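Local coordinates for protein telethonin (Homo sapiens, PDB 1YA5) that regulates muscle assembly by tying titin molecules together in antiparallel fashion at the sarcomeric Z-disk, at residues L6-S11 / W25-L30; Q56-V61 / G72-G77. The protein carries 4 engineered substitutions. All coordinates share one frame; numbering follows the deposited sequence. Where two conformers were deposited one is given.

Overall arrangement
Both contacts belong to one antiparallel sheet in the N-terminal part of telethonin, and each joins the strands of a beta hairpin: interaction 1 pairs strands 4-14 and 19-33, interaction 2 strands 49-62 and 68-73. Their centres lie about 18 Å apart, but strands 19-33 and 49-62 are neighbours, so the hairpins meet directly. T29 N and V61 O, 2.6 Å apart, form a probable hydrogen bond across this seam, and beside it L28 CD1 packs on L60 CD2 at 3.6 Å. Neither contact lines an active site. Chains of another protein border both, consistent with the titin-binding role, while the sulfate at Q56 in interaction 2 probably came from the crystallisation liquor.

Interaction 1. Residues L6-S11 / W25-L30; sequences LSSEVS and WKDLTL. Engineered in segment 6-11: S8 (natural residue Cys).
Residues 6-11 and 25-30 run antiparallel, their N-to-C directions 144° apart, and the register slips by one at a classic beta bulge where D27 and L28 both face L6. There L6 O accepts two N-H groups in its carbonyl plane, from D27 N at 2.9 Å and L28 N at 3.1 Å, while L6 N returns a bond to L28 O. Beyond the bulge, S8 and W25 form a hydrogen-bonded pair joined by two nearly straight N-H...O bonds. W25 CG sits in the crowded position between backbone N and carbonyl carbon (chi1 70°), which folds the broad indole under S8. S8 CB makes a CH-pi contact 3.9 Å from the centroid of the six-membered ring of W25, and S8 O lies over the same face, offset toward the rim. An alanine in place of W25 would remove this platform and would probably loosen the packing beneath S8 CB and S8 O. D27, with CG anti to its backbone N (chi1 173°), carries its carboxylate across to S8, a serine engineered in place of cysteine; S8 OG donates to the anti lone pair of D27 OD2 at 2.8 Å. On the same face as W25, L6 and L28 lie side by side, CB to CB 3.9 Å, as suits branched apolar chains on a buried surface. D27 OD2 also accepts from the backbone of a chain of another protein, and the engineered S8 OG bonds a polar side chain there. Hydrogen bonds from two sides should hold the carboxylate's orientation in this construct.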
loop_
_atom_site.group_PDB
_atom_site.type_symbol
_atom_site.label_atom_id
_atom_site.label_comp_id
_atom_site.label_asym_id
_atom_site.label_seq_id
_atom_site.Cartn_x
_atom_site.Cartn_y
_atom_site.Cartn_z
ATOM N N LEU C 6 -0.713 7.468 -7.844
ATOM C CA LEU C 6 -1.945 8.244 -7.828
ATOM C C LEU C 6 -1.719 9.595 -7.167
ATOM O O LEU C 6 -1.170 9.666 -6.066
ATOM C CB LEU C 6 -3.018 7.504 -7.011
ATOM C CG LEU C 6 -3.996 6.541 -7.690
ATOM C CD1 LEU C 6 -3.253 5.605 -8.632
ATOM C CD2 LEU C 6 -4.760 5.773 -6.638
ATOM N N SER C 7 -2.185 10.658 -7.807
ATOM C CA SER C 7 -2.031 11.998 -7.263
ATOM C C SER C 7 -3.288 12.716 -6.786
ATOM O O SER C 7 -4.401 12.378 -7.155
ATOM C CB SER C 7 -1.295 12.856 -8.250
ATOM O OG SER C 7 0.028 12.987 -7.771
ATOM N N SER C 8 -3.106 13.718 -5.953
ATOM C CA SER C 8 -4.232 14.561 -5.586
ATOM C C SER C 8 -3.928 16.038 -5.758
ATOM O O SER C 8 -2.843 16.481 -5.445
ATOM C CB SER C 8 -4.609 14.301 -4.158
ATOM O OG SER C 8 -4.864 12.945 -4.036
ATOM N N GLU C 9 -4.898 16.800 -6.239
ATOM C CA GLU C 9 -4.741 18.240 -6.359
ATOM C C GLU C 9 -5.791 19.044 -5.574
ATOM O O GLU C 9 -6.879 18.576 -5.292
ATOM C CB GLU C 9 -4.758 18.629 -7.821
ATOM C CG GLU C 9 -3.730 17.871 -8.664
ATOM C CD GLU C 9 -4.056 16.399 -8.859
ATOM O OE1 GLU C 9 -3.132 15.559 -8.769
ATOM O OE2 GLU C 9 -5.229 16.071 -9.122
ATOM N N VAL C 10 -5.441 20.257 -5.195
ATOM C CA VAL C 10 -6.436 21.213 -4.777
ATOM C C VAL C 10 -6.110 22.502 -5.472
ATOM O O VAL C 10 -4.954 22.781 -5.693
ATOM C CB VAL C 10 -6.383 21.480 -3.298
ATOM C CG1 VAL C 10 -7.045 22.780 -3.008
ATOM C CG2 VAL C 10 -7.045 20.380 -2.569
ATOM N N SER C 11 -7.128 23.277 -5.817
ATOM C CA SER C 11 -6.916 24.554 -6.467
ATOM C C SER C 11 -8.004 25.476 -6.024
ATOM O O SER C 11 -9.166 25.127 -6.103
ATOM C CB SER C 11 -6.996 24.397 -7.975
ATOM O OG SER C 11 -7.014 25.672 -8.586
ATOM N N TRP C 25 0.048 16.725 -5.080
ATOM C CA TRP C 25 0.935 15.790 -4.404
ATOM C C TRP C 25 0.796 14.299 -4.724
ATOM O O TRP C 25 -0.277 13.770 -5.025
ATOM C CB TRP C 25 0.908 16.008 -2.902
ATOM C CG TRP C 25 -0.367 15.618 -2.245
ATOM C CD1 TRP C 25 -0.621 14.465 -1.570
ATOM C CD2 TRP C 25 -1.562 16.400 -2.174
ATOM N NE1 TRP C 25 -1.899 14.480 -1.061
ATOM C CE2 TRP C 25 -2.502 15.656 -1.417
ATOM C CE3 TRP C 25 -1.929 17.663 -2.668
ATOM C CZ2 TRP C 25 -3.785 16.137 -1.131
ATOM C CZ3 TRP C 25 -3.210 18.135 -2.393
ATOM C CH2 TRP C 25 -4.122 17.374 -1.627
ATOM N N LYS C 26 1.937 13.605 -4.639
ATOM C CA LYS C 26 2.005 12.159 -4.745
ATOM C C LYS C 26 1.252 11.609 -3.564
ATOM O O LYS C 26 1.736 11.699 -2.446
ATOM C CB LYS C 26 3.455 11.704 -4.691
ATOM C CG LYS C 26 4.253 12.097 -5.913
ATOM C CD LYS C 26 5.722 11.696 -5.762
ATOM C CE LYS C 26 6.376 11.400 -7.115
ATOM N NZ LYS C 26 6.838 12.647 -7.770
ATOM N N ASP C 27 0.060 11.069 -3.787
ATOM C CA ASP C 27 -0.827 10.733 -2.663
ATOM C C ASP C 27 -0.705 9.276 -2.268
ATOM O O ASP C 27 -0.391 8.957 -1.118
ATOM C CB ASP C 27 -2.277 11.055 -3.022
ATOM C CG ASP C 27 -3.274 10.585 -1.969
ATOM O OD1 ASP C 27 -2.948 9.677 -1.169
ATOM O OD2 ASP C 27 -4.399 11.111 -1.939
ATOM N N LEU C 28 -0.971 8.408 -3.228
ATOM C CA LEU C 28 -0.974 6.974 -3.008
ATOM C C LEU C 28 0.014 6.376 -3.964
ATOM O O LEU C 28 0.082 6.774 -5.126
ATOM C CB LEU C 28 -2.349 6.402 -3.317
ATOM C CG LEU C 28 -2.813 5.107 -2.654
ATOM C CD1 LEU C 28 -2.144 4.966 -1.327
ATOM C CD2 LEU C 28 -4.309 5.141 -2.446
ATOM N N THR C 29 0.780 5.414 -3.477
ATOM C CA THR C 29 1.674 4.672 -4.332
ATOM C C THR C 29 1.440 3.170 -4.130
ATOM O O THR C 29 1.391 2.710 -3.007
ATOM C CB THR C 29 3.096 5.018 -3.989
ATOM O OG1 THR C 29 3.964 4.533 -5.024
ATOM C CG2 THR C 29 3.460 4.344 -2.685
ATOM N N LEU C 30 1.283 2.428 -5.230
ATOM C CA LEU C 30 0.991 0.989 -5.189
ATOM C C LEU C 30 2.038 0.215 -5.939
ATOM O O LEU C 30 2.265 0.463 -7.126
ATOM C CB LEU C 30 -0.349 0.698 -5.855
ATOM C CG LEU C 30 -0.963 -0.668 -5.535
ATOM C CD1 LEU C 30 -1.717 -0.653 -4.162
ATOM C CD2 LEU C 30 -1.896 -1.086 -6.654
#

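Interaction 2. Residues Q56-V61 / G72-G77; sequences QSQVLV and GILGRG. Engineered in segment 56-61: S57 (natural residue Cys). With SO4 (sulfate ion), chain H.
Three backbone hydrogen bonds join residues 56-61 to 72-77. L60 and G72 satisfy each other twice: L60 N donates to G72 O at 2.8 Å, and G72 N to L60 O at 3.0 Å. L74 N donates a hydrogen bond to Q58 O at 2.7 Å, nearly along the C=O axis. Between these, V59 faces I73 as a non-hydrogen-bonded pair, and the backbone of V59 bonds instead to S31 on strand 19-33. The strands 49-62 and 68-73 form a beta hairpin of the antiparallel sheet, and from I73 the chain turns back in a type II beta turn that runs to R76, closed by R76 N to I73 O at 2.8 Å. G75 takes the third position at a positive phi (106°), where a side chain would jam against the preceding carbonyl. G72 needs to be glycine as well, since a side chain would collide with G77 O. Side by side, the extended Q58 chain and L74 point the same way: L74 CB rests on Q58 CB, and L74 CD2 lies 3.5 Å from Q58 NE2. Q58 OE1 accepts a weak hydrogen bond from a basic side chain of a chain of another protein. On the opposite face, I73 CD1 reaches V59 CB and the hydroxyl of S57, an engineered serine. Q56 NE2 bonds weakly to sulfate O2 at 3.4 Å, although sulfate O3 is its nearer neighbour at 2.9 Å.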
loop_
_atom_site.group_PDB
_atom_site.type_symbol
_atom_site.label_atom_id
_atom_site.label_comp_id
_atom_site.label_asym_id
_atom_site.label_seq_id
_atom_site.Cartn_x
_atom_site.Cartn_y
_atom_site.Cartn_z
ATOM N N GLN C 56 2.885 -13.092 -5.252
ATOM C CA GLN C 56 3.004 -11.648 -5.206
ATOM C C GLN C 56 2.214 -11.050 -4.071
ATOM O O GLN C 56 1.190 -11.597 -3.626
ATOM C CB GLN C 56 2.504 -11.044 -6.483
ATOM C CG GLN C 56 3.147 -11.649 -7.700
ATOM C CD GLN C 56 2.945 -10.803 -8.890
ATOM O OE1 GLN C 56 1.847 -10.313 -9.123
ATOM N NE2 GLN C 56 4.003 -10.584 -9.644
ATOM N N SER C 57 2.696 -9.913 -3.593
ATOM C CA SER C 57 1.877 -9.070 -2.754
ATOM C C SER C 57 2.019 -7.627 -3.219
ATOM O O SER C 57 3.062 -7.231 -3.701
ATOM C CB SER C 57 2.229 -9.250 -1.285
ATOM O OG SER C 57 3.338 -8.455 -0.962
ATOM N N GLN C 58 0.940 -6.872 -3.106
ATOM C CA GLN C 58 0.893 -5.482 -3.535
ATOM C C GLN C 58 0.933 -4.619 -2.281
ATOM O O GLN C 58 0.085 -4.748 -1.399
ATOM C CB GLN C 58 -0.413 -5.207 -4.300
ATOM C CG GLN C 58 -0.605 -5.990 -5.620
ATOM C CD GLN C 58 -2.087 -6.157 -6.003
ATOM O OE1 GLN C 58 -2.549 -5.583 -6.986
ATOM N NE2 GLN C 58 -2.828 -6.947 -5.217
ATOM N N VAL C 59 1.924 -3.744 -2.207
ATOM C CA VAL C 59 2.022 -2.845 -1.084
ATOM C C VAL C 59 1.554 -1.428 -1.352
ATOM O O VAL C 59 1.695 -0.891 -2.453
ATOM C CB VAL C 59 3.387 -2.886 -0.366
ATOM C CG1 VAL C 59 4.390 -3.781 -1.103
ATOM C CG2 VAL C 59 3.918 -1.495 -0.133
ATOM N N LEU C 60 0.971 -0.846 -0.317
ATOM C CA LEU C 60 0.335 0.429 -0.427
ATOM C C LEU C 60 1.009 1.401 0.490
ATOM O O LEU C 60 1.151 1.150 1.694
ATOM C CB LEU C 60 -1.133 0.302 -0.052
ATOM C CG LEU C 60 -2.012 1.520 -0.318
ATOM C CD1 LEU C 60 -3.244 1.022 -0.991
ATOM C CD2 LEU C 60 -2.355 2.280 0.988
ATOM N N VAL C 61 1.453 2.507 -0.089
ATOM C CA VAL C 61 1.937 3.644 0.684
ATOM C C VAL C 61 1.121 4.846 0.265
ATOM O O VAL C 61 1.044 5.162 -0.931
ATOM C CB VAL C 61 3.436 3.950 0.457
ATOM C CG1 VAL C 61 3.910 5.088 1.405
ATOM C CG2 VAL C 61 4.280 2.691 0.641
ATOM N N GLY C 72 0.446 -0.475 4.065
ATOM C CA GLY C 72 0.169 -1.874 4.335
ATOM C C GLY C 72 0.122 -2.724 3.089
ATOM O O GLY C 72 0.581 -2.318 2.009
ATOM N N ILE C 73 -0.425 -3.926 3.252
ATOM C CA ILE C 73 -0.475 -4.915 2.185
ATOM C C ILE C 73 -1.880 -4.932 1.638
ATOM O O ILE C 73 -2.846 -5.121 2.377
ATOM C CB ILE C 73 -0.046 -6.315 2.697
ATOM C CG1 ILE C 73 1.409 -6.280 3.211
ATOM C CG2 ILE C 73 -0.119 -7.341 1.580
ATOM C CD1 ILE C 73 2.471 -6.116 2.074
ATOM N N LEU C 74 -2.000 -4.696 0.347
ATOM C CA LEU C 74 -3.301 -4.647 -0.259
ATOM C C LEU C 74 -3.981 -5.974 0.000
ATOM O O LEU C 74 -3.456 -7.019 -0.377
ATOM C CB LEU C 74 -3.188 -4.411 -1.766
ATOM C CG LEU C 74 -4.576 -4.284 -2.395
ATOM C CD1 LEU C 74 -5.331 -3.072 -1.834
ATOM C CD2 LEU C 74 -4.489 -4.208 -3.903
ATOM N N GLY C 75 -5.130 -5.947 0.667
ATOM C CA GLY C 75 -5.873 -7.167 0.860
ATOM C C GLY C 75 -5.743 -7.623 2.287
ATOM O O GLY C 75 -6.505 -8.454 2.758
ATOM N N ARG C 76 -4.763 -7.082 2.988
ATOM C CA ARG C 76 -4.694 -7.280 4.426
ATOM C C ARG C 76 -4.915 -5.939 5.112
ATOM O O ARG C 76 -5.818 -5.189 4.734
ATOM C CB ARG C 76 -3.366 -7.919 4.806
ATOM C CG ARG C 76 -3.026 -9.124 3.931
ATOM C CD ARG C 76 -1.534 -9.442 3.925
ATOM N NE ARG C 76 -1.194 -10.608 4.744
ATOM C CZ ARG C 76 -1.301 -10.665 6.070
ATOM N NH1 ARG C 76 -1.746 -9.619 6.762
ATOM N NH2 ARG C 76 -0.960 -11.777 6.711
ATOM N N GLY C 77 -4.091 -5.626 6.099
ATOM C CA GLY C 77 -4.314 -4.420 6.906
ATOM C C GLY C 77 -3.671 -3.133 6.416
ATOM O O GLY C 77 -2.715 -3.141 5.613
HETATM S S SO4 H . 7.089 -12.372 -10.826
HETATM O O1 SO4 H . 7.835 -13.511 -10.297
HETATM O O2 SO4 H . 7.359 -11.200 -10.003
HETATM O O3 SO4 H . 5.663 -12.675 -10.807
HETATM O O4 SO4 H . 7.509 -12.108 -12.201
#